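Side-chain contacts in 3-carboxy-cis,cis-muconate cycloisomerase (Pseudomonas putida, PDB 1RE5), which belongs to the largely helical, tetrameric fumarase/aspartase superfamily, which also includes adenylosuccinate lyase: residues M15-F19 with S20-R24; T174-R177 with Q178-Q181. All coordinates share one frame; numbering follows the deposited sequence.

Contact 1. Residues M15-F19 with S20-R24; sequences MREIF and SDRGR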
ATOM      1  N   MET D  15       1.504  22.649  12.314  1.00 27.87           N
ATOM      2  CA  MET D  15       0.644  21.523  11.951  1.00 29.24           C
ATOM      3  C   MET D  15       0.457  20.568  13.139  1.00 29.58           C
ATOM      4  O   MET D  15      -0.632  20.056  13.361  1.00 29.97           O
ATOM      5  CB  MET D  15       1.244  20.769  10.761  1.00 29.58           C
ATOM      6  CG  MET D  15       0.309  19.762  10.121  1.00 31.15           C
ATOM      7  SD  MET D  15      -0.935  20.545   9.078  1.00 34.36           S
ATOM      8  CE  MET D  15      -2.227  20.633  10.175  1.00 37.17           C
ATOM      9  N   ARG D  16       1.517  20.316  13.896  1.00 30.11           N
ATOM     10  CA  ARG D  16       1.391  19.443  15.055  1.00 31.72           C
ATOM     11  C   ARG D  16       0.412  20.049  16.057  1.00 32.48           C
ATOM     12  O   ARG D  16      -0.299  19.323  16.750  1.00 33.59           O
ATOM     13  CB  ARG D  16       2.734  19.252  15.758  1.00 32.03           C
ATOM     14  CG  ARG D  16       2.662  18.330  16.979  1.00 33.25           C
ATOM     15  CD  ARG D  16       2.946  16.875  16.615  1.00 36.34           C
ATOM     16  NE  ARG D  16       1.783  16.121  16.152  1.00 39.78           N
ATOM     17  CZ  ARG D  16       1.860  15.025  15.394  1.00 41.11           C
ATOM     18  NH1 ARG D  16       3.041  14.565  15.010  1.00 41.07           N
ATOM     19  NH2 ARG D  16       0.760  14.372  15.030  1.00 41.23           N
ATOM     20  N   GLU D  17       0.382  21.377  16.144  1.00 32.72           N
ATOM     21  CA  GLU D  17      -0.514  22.048  17.077  1.00 33.04           C
ATOM     22  C   GLU D  17      -1.969  21.730  16.714  1.00 31.76           C
ATOM     23  O   GLU D  17      -2.804  21.440  17.585  1.00 30.44           O
ATOM     24  CB  GLU D  17      -0.272  23.557  17.045  1.00 36.72           C
ATOM     25  CG  GLU D  17      -0.907  24.302  18.210  1.00 42.08           C
ATOM     26  CD  GLU D  17      -0.540  23.681  19.549  1.00 45.30           C
ATOM     27  OE1 GLU D  17       0.668  23.439  19.771  1.00 48.11           O
ATOM     28  OE2 GLU D  17      -1.447  23.434  20.379  1.00 46.61           O
ATOM     29  N   ILE D  18      -2.267  21.777  15.423  1.00 29.06           N
ATOM     30  CA  ILE D  18      -3.607  21.471  14.962  1.00 27.42           C
ATOM     31  C   ILE D  18      -3.944  20.018  15.280  1.00 28.04           C
ATOM     32  O   ILE D  18      -5.045  19.714  15.741  1.00 29.83           O
ATOM     33  CB  ILE D  18      -3.741  21.664  13.439  1.00 27.40           C
ATOM     34  CG1 ILE D  18      -3.612  23.145  13.085  1.00 26.65           C
ATOM     35  CG2 ILE D  18      -5.073  21.100  12.955  1.00 26.62           C
ATOM     36  CD1 ILE D  18      -3.876  23.446  11.615  1.00 27.29           C
ATOM     37  N   PHE D  19      -3.003  19.114  15.037  1.00 26.67           N
ATOM     38  CA  PHE D  19      -3.266  17.708  15.290  1.00 26.29           C
ATOM     39  C   PHE D  19      -2.620  17.234  16.565  1.00 28.08           C
ATOM     40  O   PHE D  19      -1.675  16.443  16.565  1.00 28.06           O
ATOM     41  CB  PHE D  19      -2.826  16.859  14.101  1.00 23.83           C
ATOM     42  CG  PHE D  19      -3.686  17.058  12.891  1.00 22.62           C
ATOM     43  CD1 PHE D  19      -4.980  16.551  12.857  1.00 20.85           C
ATOM     44  CD2 PHE D  19      -3.234  17.814  11.810  1.00 20.40           C
ATOM     45  CE1 PHE D  19      -5.817  16.798  11.766  1.00 20.07           C
ATOM     46  CE2 PHE D  19      -4.068  18.062  10.714  1.00 20.64           C
ATOM     47  CZ  PHE D  19      -5.359  17.554  10.694  1.00 18.82           C
ATOM     48  N   SER D  20      -3.161  17.750  17.660  1.00 29.20           N
ATOM     49  CA  SER D  20      -2.714  17.424  19.003  1.00 29.35           C
ATOM     50  C   SER D  20      -3.997  17.082  19.726  1.00 29.93           C
ATOM     51  O   SER D  20      -5.091  17.283  19.185  1.00 30.14           O
ATOM     52  CB  SER D  20      -2.077  18.649  19.648  1.00 29.60           C
ATOM     53  OG  SER D  20      -2.985  19.743  19.634  1.00 29.56           O
ATOM     54  N   ASP D  21      -3.886  16.567  20.942  1.00 30.19           N
ATOM     55  CA  ASP D  21      -5.094  16.244  21.681  1.00 30.66           C
ATOM     56  C   ASP D  21      -5.940  17.499  21.864  1.00 31.28           C
ATOM     57  O   ASP D  21      -7.159  17.479  21.691  1.00 31.51           O
ATOM     58  CB  ASP D  21      -4.732  15.661  23.034  1.00 29.90           C
ATOM     59  CG  ASP D  21      -4.061  14.329  22.908  1.00 29.41           C
ATOM     60  OD1 ASP D  21      -4.620  13.473  22.179  1.00 29.85           O
ATOM     61  OD2 ASP D  21      -2.992  14.143  23.531  1.00 28.19           O
ATOM     62  N   ARG D  22      -5.275  18.596  22.196  1.00 31.93           N
ATOM     63  CA  ARG D  22      -5.952  19.856  22.411  1.00 32.51           C
ATOM     64  C   ARG D  22      -6.747  20.243  21.173  1.00 33.17           C
ATOM     65  O   ARG D  22      -7.913  20.632  21.274  1.00 34.59           O
ATOM     66  CB  ARG D  22      -4.922  20.933  22.730  1.00 35.09           C
ATOM     67  CG  ARG D  22      -5.496  22.268  23.186  1.00 37.40           C
ATOM     68  CD  ARG D  22      -4.943  23.386  22.323  1.00 39.29           C
ATOM     69  NE  ARG D  22      -5.693  23.522  21.074  1.00 41.57           N
ATOM     70  CZ  ARG D  22      -5.143  23.769  19.888  1.00 41.60           C
ATOM     71  NH1 ARG D  22      -3.831  23.901  19.778  1.00 41.40           N
ATOM     72  NH2 ARG D  22      -5.909  23.908  18.812  1.00 42.49           N
ATOM     73  N   GLY D  23      -6.121  20.127  20.004  1.00 32.40           N
ATOM     74  CA  GLY D  23      -6.790  20.486  18.764  1.00 30.64           C
ATOM     75  C   GLY D  23      -7.978  19.602  18.456  1.00 30.01           C
ATOM     76  O   GLY D  23      -9.017  20.059  17.974  1.00 30.71           O
ATOM     77  N   ARG D  24      -7.820  18.318  18.739  1.00 29.43           N
ATOM     78  CA  ARG D  24      -8.880  17.353  18.497  1.00 29.62           C
ATOM     79  C   ARG D  24     -10.083  17.685  19.396  1.00 29.94           C
ATOM     80  O   ARG D  24     -11.218  17.811  18.920  1.00 29.17           O
ATOM     81  CB  ARG D  24      -8.346  15.948  18.789  1.00 27.72           C
ATOM     82  CG  ARG D  24      -9.329  14.843  18.559  1.00 26.42           C
ATOM     83  CD  ARG D  24      -8.585  13.539  18.416  1.00 26.43           C
ATOM     84  NE  ARG D  24      -8.473  13.125  17.019  1.00 25.87           N
ATOM     85  CZ  ARG D  24      -7.575  12.252  16.577  1.00 24.72           C
ATOM     86  NH1 ARG D  24      -6.706  11.711  17.421  1.00 24.22           N
ATOM     87  NH2 ARG D  24      -7.560  11.904  15.300  1.00 24.58           N
TER
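Ser-20 and Glu-17 meet where one helix ends and the next begins: the serine OG donates to the backbone carbonyl, 2.7 Å from Glu-17 O, approaching from 32° off the carbonyl plane. The same oxygen takes the amide proton of the following helix, with Gly-23 N 3.2 Å from Ser-20 OG. With chi1 at 56°, OG sits between its own backbone N and carbonyl carbon, and can therefore serve both helix ends at once. Serine suits the place because its short hydroxyl can donate to a carbonyl of the preceding helix while accepting from an amide of the following one.

Outside this pair, Glu-17 and Arg-22 form a salt bridge on the exposed side. Their carboxylate and guanidinium are nearly coplanar, although the two side chains cross at about a right angle. Glu-17 OE2 lies at the edge of the guanidinium, 2.5 Å from Arg-22 NH1, but the hydrogen bond within the pair is weak in its angle. Both chains are long and bendable, as is needed to span the turn. Gly-23, without a side chain, lets the backbones close up, its CA 3.6 Å from Ile-18 O in a CH···O contact.

Arg-16 adds a weak bond from NE to Phe-19 O, while its NH1 pairs with Asp-7. The buried ring of Phe-19 packs against helices 106-142 and 319-347, and Asp-21 reaches backbone amides of the second subunit. The whole is a tight turn between consecutive helices, Ser-20 being N-cap of helix 21-40 and bonded back to helix 13-18.

Contact 2. Residues T174-R177 with Q178-Q181; sequences TRHR and QRLQ
With chi1 near -70°, Arg-179 places CG beside its own backbone N, and chi2 and chi3 both near 180° keep the chain extended as far as NE; it thus runs back along the helix toward Arg-175 and His-176. His-176 has the same first torsion well, and the two side chains lie side by side, pointing the same way. The imidazole and guanidinium planes are 35° apart, without a hydrogen bond between them. One face of the guanidinium rests on aliphatic carbon, Arg-175 CB being 3.7 Å from Arg-179 NH1.

Four successive i to i+4 backbone bonds run through these two turns of helix 162-187, among them Gln-178 N to Thr-174 O at 3.0 Å and Leu-180 N to His-176 O at 2.9 Å. This is one of the long helices of the bundle that, in this superfamily, packs with those of other subunits into the tetramer core. Both arginines point into that interface: each makes a salt bridge to Asp-231 of the third subunit, while Glu-223 and Glu-235 of that subunit pair with Arg-175 and Arg-179 respectively. Such an acidic setting suits this pair, with Arg-175 NH1 5.3 Å from Arg-179 NH2.

Leu-180 turns its branched, apolar side chain to Leu-122, Ile-125 and Leu-129 of helix 106-142 and to Val-239, with its CD2 3.7 Å from His-176 O. The His-176 side chain packs against Leu-242, Val-243 and Ser-246.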
ATOM      1  N   THR D 174       1.707  24.380  -8.851  1.00 21.36           N
ATOM      2  CA  THR D 174       0.593  25.205  -9.296  1.00 22.50           C
ATOM      3  C   THR D 174      -0.661  24.334  -9.468  1.00 23.06           C
ATOM      4  O   THR D 174      -1.761  24.701  -9.043  1.00 22.41           O
ATOM      5  CB  THR D 174       0.917  25.891 -10.645  1.00 24.28           C
ATOM      6  OG1 THR D 174       2.043  26.763 -10.475  1.00 27.03           O
ATOM      7  CG2 THR D 174      -0.291  26.699 -11.152  1.00 22.16           C
ATOM      8  N   ARG D 175      -0.490  23.179 -10.098  1.00 23.65           N
ATOM      9  CA  ARG D 175      -1.598  22.265 -10.310  1.00 23.99           C
ATOM     10  C   ARG D 175      -2.177  21.775  -8.982  1.00 24.80           C
ATOM     11  O   ARG D 175      -3.366  21.468  -8.895  1.00 24.91           O
ATOM     12  CB  ARG D 175      -1.137  21.072 -11.138  1.00 23.75           C
ATOM     13  CG  ARG D 175      -1.291  21.235 -12.633  1.00 23.73           C
ATOM     14  CD  ARG D 175      -0.540  20.129 -13.365  1.00 24.33           C
ATOM     15  NE  ARG D 175       0.747  20.627 -13.833  1.00 26.75           N
ATOM     16  CZ  ARG D 175       1.886  19.965 -13.742  1.00 27.36           C
ATOM     17  NH1 ARG D 175       1.919  18.763 -13.197  1.00 29.23           N
ATOM     18  NH2 ARG D 175       2.996  20.520 -14.194  1.00 31.30           N
ATOM     19  N   HIS D 176      -1.351  21.694  -7.944  1.00 24.45           N
ATOM     20  CA  HIS D 176      -1.860  21.225  -6.660  1.00 24.73           C
ATOM     21  C   HIS D 176      -2.639  22.313  -5.970  1.00 25.24           C
ATOM     22  O   HIS D 176      -3.617  22.030  -5.268  1.00 26.51           O
ATOM     23  CB  HIS D 176      -0.720  20.748  -5.760  1.00 22.51           C
ATOM     24  CG  HIS D 176       0.016  19.577  -6.322  1.00 22.27           C
ATOM     25  ND1 HIS D 176       1.316  19.271  -5.977  1.00 23.21           N
ATOM     26  CD2 HIS D 176      -0.350  18.669  -7.256  1.00 19.70           C
ATOM     27  CE1 HIS D 176       1.723  18.228  -6.679  1.00 20.40           C
ATOM     28  NE2 HIS D 176       0.729  17.844  -7.463  1.00 22.23           N
ATOM     29  N   ARG D 177      -2.207  23.555  -6.164  1.00 25.25           N
ATOM     30  CA  ARG D 177      -2.888  24.687  -5.548  1.00 25.25           C
ATOM     31  C   ARG D 177      -4.278  24.747  -6.135  1.00 25.31           C
ATOM     32  O   ARG D 177      -5.261  24.997  -5.436  1.00 24.39           O
ATOM     33  CB  ARG D 177      -2.127  25.968  -5.845  1.00 25.68           C
ATOM     34  CG  ARG D 177      -0.718  25.926  -5.308  1.00 27.33           C
ATOM     35  CD  ARG D 177       0.001  27.206  -5.588  1.00 29.40           C
ATOM     36  NE  ARG D 177      -0.536  28.318  -4.816  1.00 31.56           N
ATOM     37  CZ  ARG D 177      -0.282  29.595  -5.097  1.00 31.37           C
ATOM     38  NH1 ARG D 177       0.494  29.893  -6.136  1.00 30.60           N
ATOM     39  NH2 ARG D 177      -0.787  30.564  -4.337  1.00 29.54           N
ATOM     40  N   GLN D 178      -4.325  24.479  -7.433  1.00 26.04           N
ATOM     41  CA  GLN D 178      -5.539  24.455  -8.233  1.00 27.82           C
ATOM     42  C   GLN D 178      -6.465  23.366  -7.697  1.00 27.11           C
ATOM     43  O   GLN D 178      -7.644  23.605  -7.479  1.00 28.00           O
ATOM     44  CB  GLN D 178      -5.131  24.149  -9.668  1.00 31.53           C
ATOM     45  CG  GLN D 178      -6.135  24.350 -10.758  1.00 37.08           C
ATOM     46  CD  GLN D 178      -5.540  23.933 -12.115  1.00 42.64           C
ATOM     47  OE1 GLN D 178      -4.422  24.357 -12.488  1.00 41.67           O
ATOM     48  NE2 GLN D 178      -6.281  23.096 -12.858  1.00 43.80           N
ATOM     49  N   ARG D 179      -5.919  22.173  -7.473  1.00 27.28           N
ATOM     50  CA  ARG D 179      -6.696  21.042  -6.969  1.00 26.77           C
ATOM     51  C   ARG D 179      -7.251  21.321  -5.575  1.00 28.43           C
ATOM     52  O   ARG D 179      -8.418  21.023  -5.284  1.00 29.75           O
ATOM     53  CB  ARG D 179      -5.827  19.778  -6.949  1.00 25.99           C
ATOM     54  CG  ARG D 179      -5.489  19.230  -8.342  1.00 24.00           C
ATOM     55  CD  ARG D 179      -4.377  18.175  -8.291  1.00 23.41           C
ATOM     56  NE  ARG D 179      -4.111  17.609  -9.609  1.00 23.08           N
ATOM     57  CZ  ARG D 179      -2.897  17.463 -10.134  1.00 24.37           C
ATOM     58  NH1 ARG D 179      -1.824  17.834  -9.449  1.00 25.21           N
ATOM     59  NH2 ARG D 179      -2.752  16.969 -11.360  1.00 23.12           N
ATOM     60  N   LEU D 180      -6.410  21.892  -4.714  1.00 28.65           N
ATOM     61  CA  LEU D 180      -6.801  22.239  -3.346  1.00 27.75           C
ATOM     62  C   LEU D 180      -7.964  23.237  -3.365  1.00 27.88           C
ATOM     63  O   LEU D 180      -8.856  23.216  -2.524  1.00 27.42           O
ATOM     64  CB  LEU D 180      -5.593  22.849  -2.631  1.00 24.32           C
ATOM     65  CG  LEU D 180      -4.879  22.014  -1.563  1.00 23.88           C
ATOM     66  CD1 LEU D 180      -5.134  20.520  -1.753  1.00 22.85           C
ATOM     67  CD2 LEU D 180      -3.412  22.338  -1.590  1.00 21.27           C
ATOM     68  N   GLN D 181      -7.942  24.107  -4.358  1.00 29.69           N
ATOM     69  CA  GLN D 181      -8.968  25.119  -4.508  1.00 30.83           C
ATOM     70  C   GLN D 181     -10.278  24.469  -4.927  1.00 29.60           C
ATOM     71  O   GLN D 181     -11.337  24.803  -4.400  1.00 30.46           O
ATOM     72  CB  GLN D 181      -8.515  26.131  -5.563  1.00 33.42           C
ATOM     73  CG  GLN D 181      -9.221  27.463  -5.534  1.00 39.76           C
ATOM     74  CD  GLN D 181      -8.643  28.434  -6.550  1.00 42.84           C
ATOM     75  OE1 GLN D 181      -8.653  28.174  -7.762  1.00 44.97           O
ATOM     76  NE2 GLN D 181      -8.131  29.559  -6.063  1.00 44.89           N
TER

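How the contacts relate
The two contacts follow each other along the chain and do not touch: their centres are 25 Å apart and their nearest atoms about 11 Å. Contact 1 lies farther out, about 19 Å from the centre of the chain, and contact 2 about 10 Å from it. Helix 106-142 links them, receiving Ile-18 and Phe-19 from the first and Arg-177 and Leu-180 from the second. Each also faces a different partner in the tetramer, contact 1 the second subunit and contact 2 the third. The 2,3-dihydroxy-1,4-dithiobutane molecules are bound by residues of helix 286-307, none of which belongs to either contact.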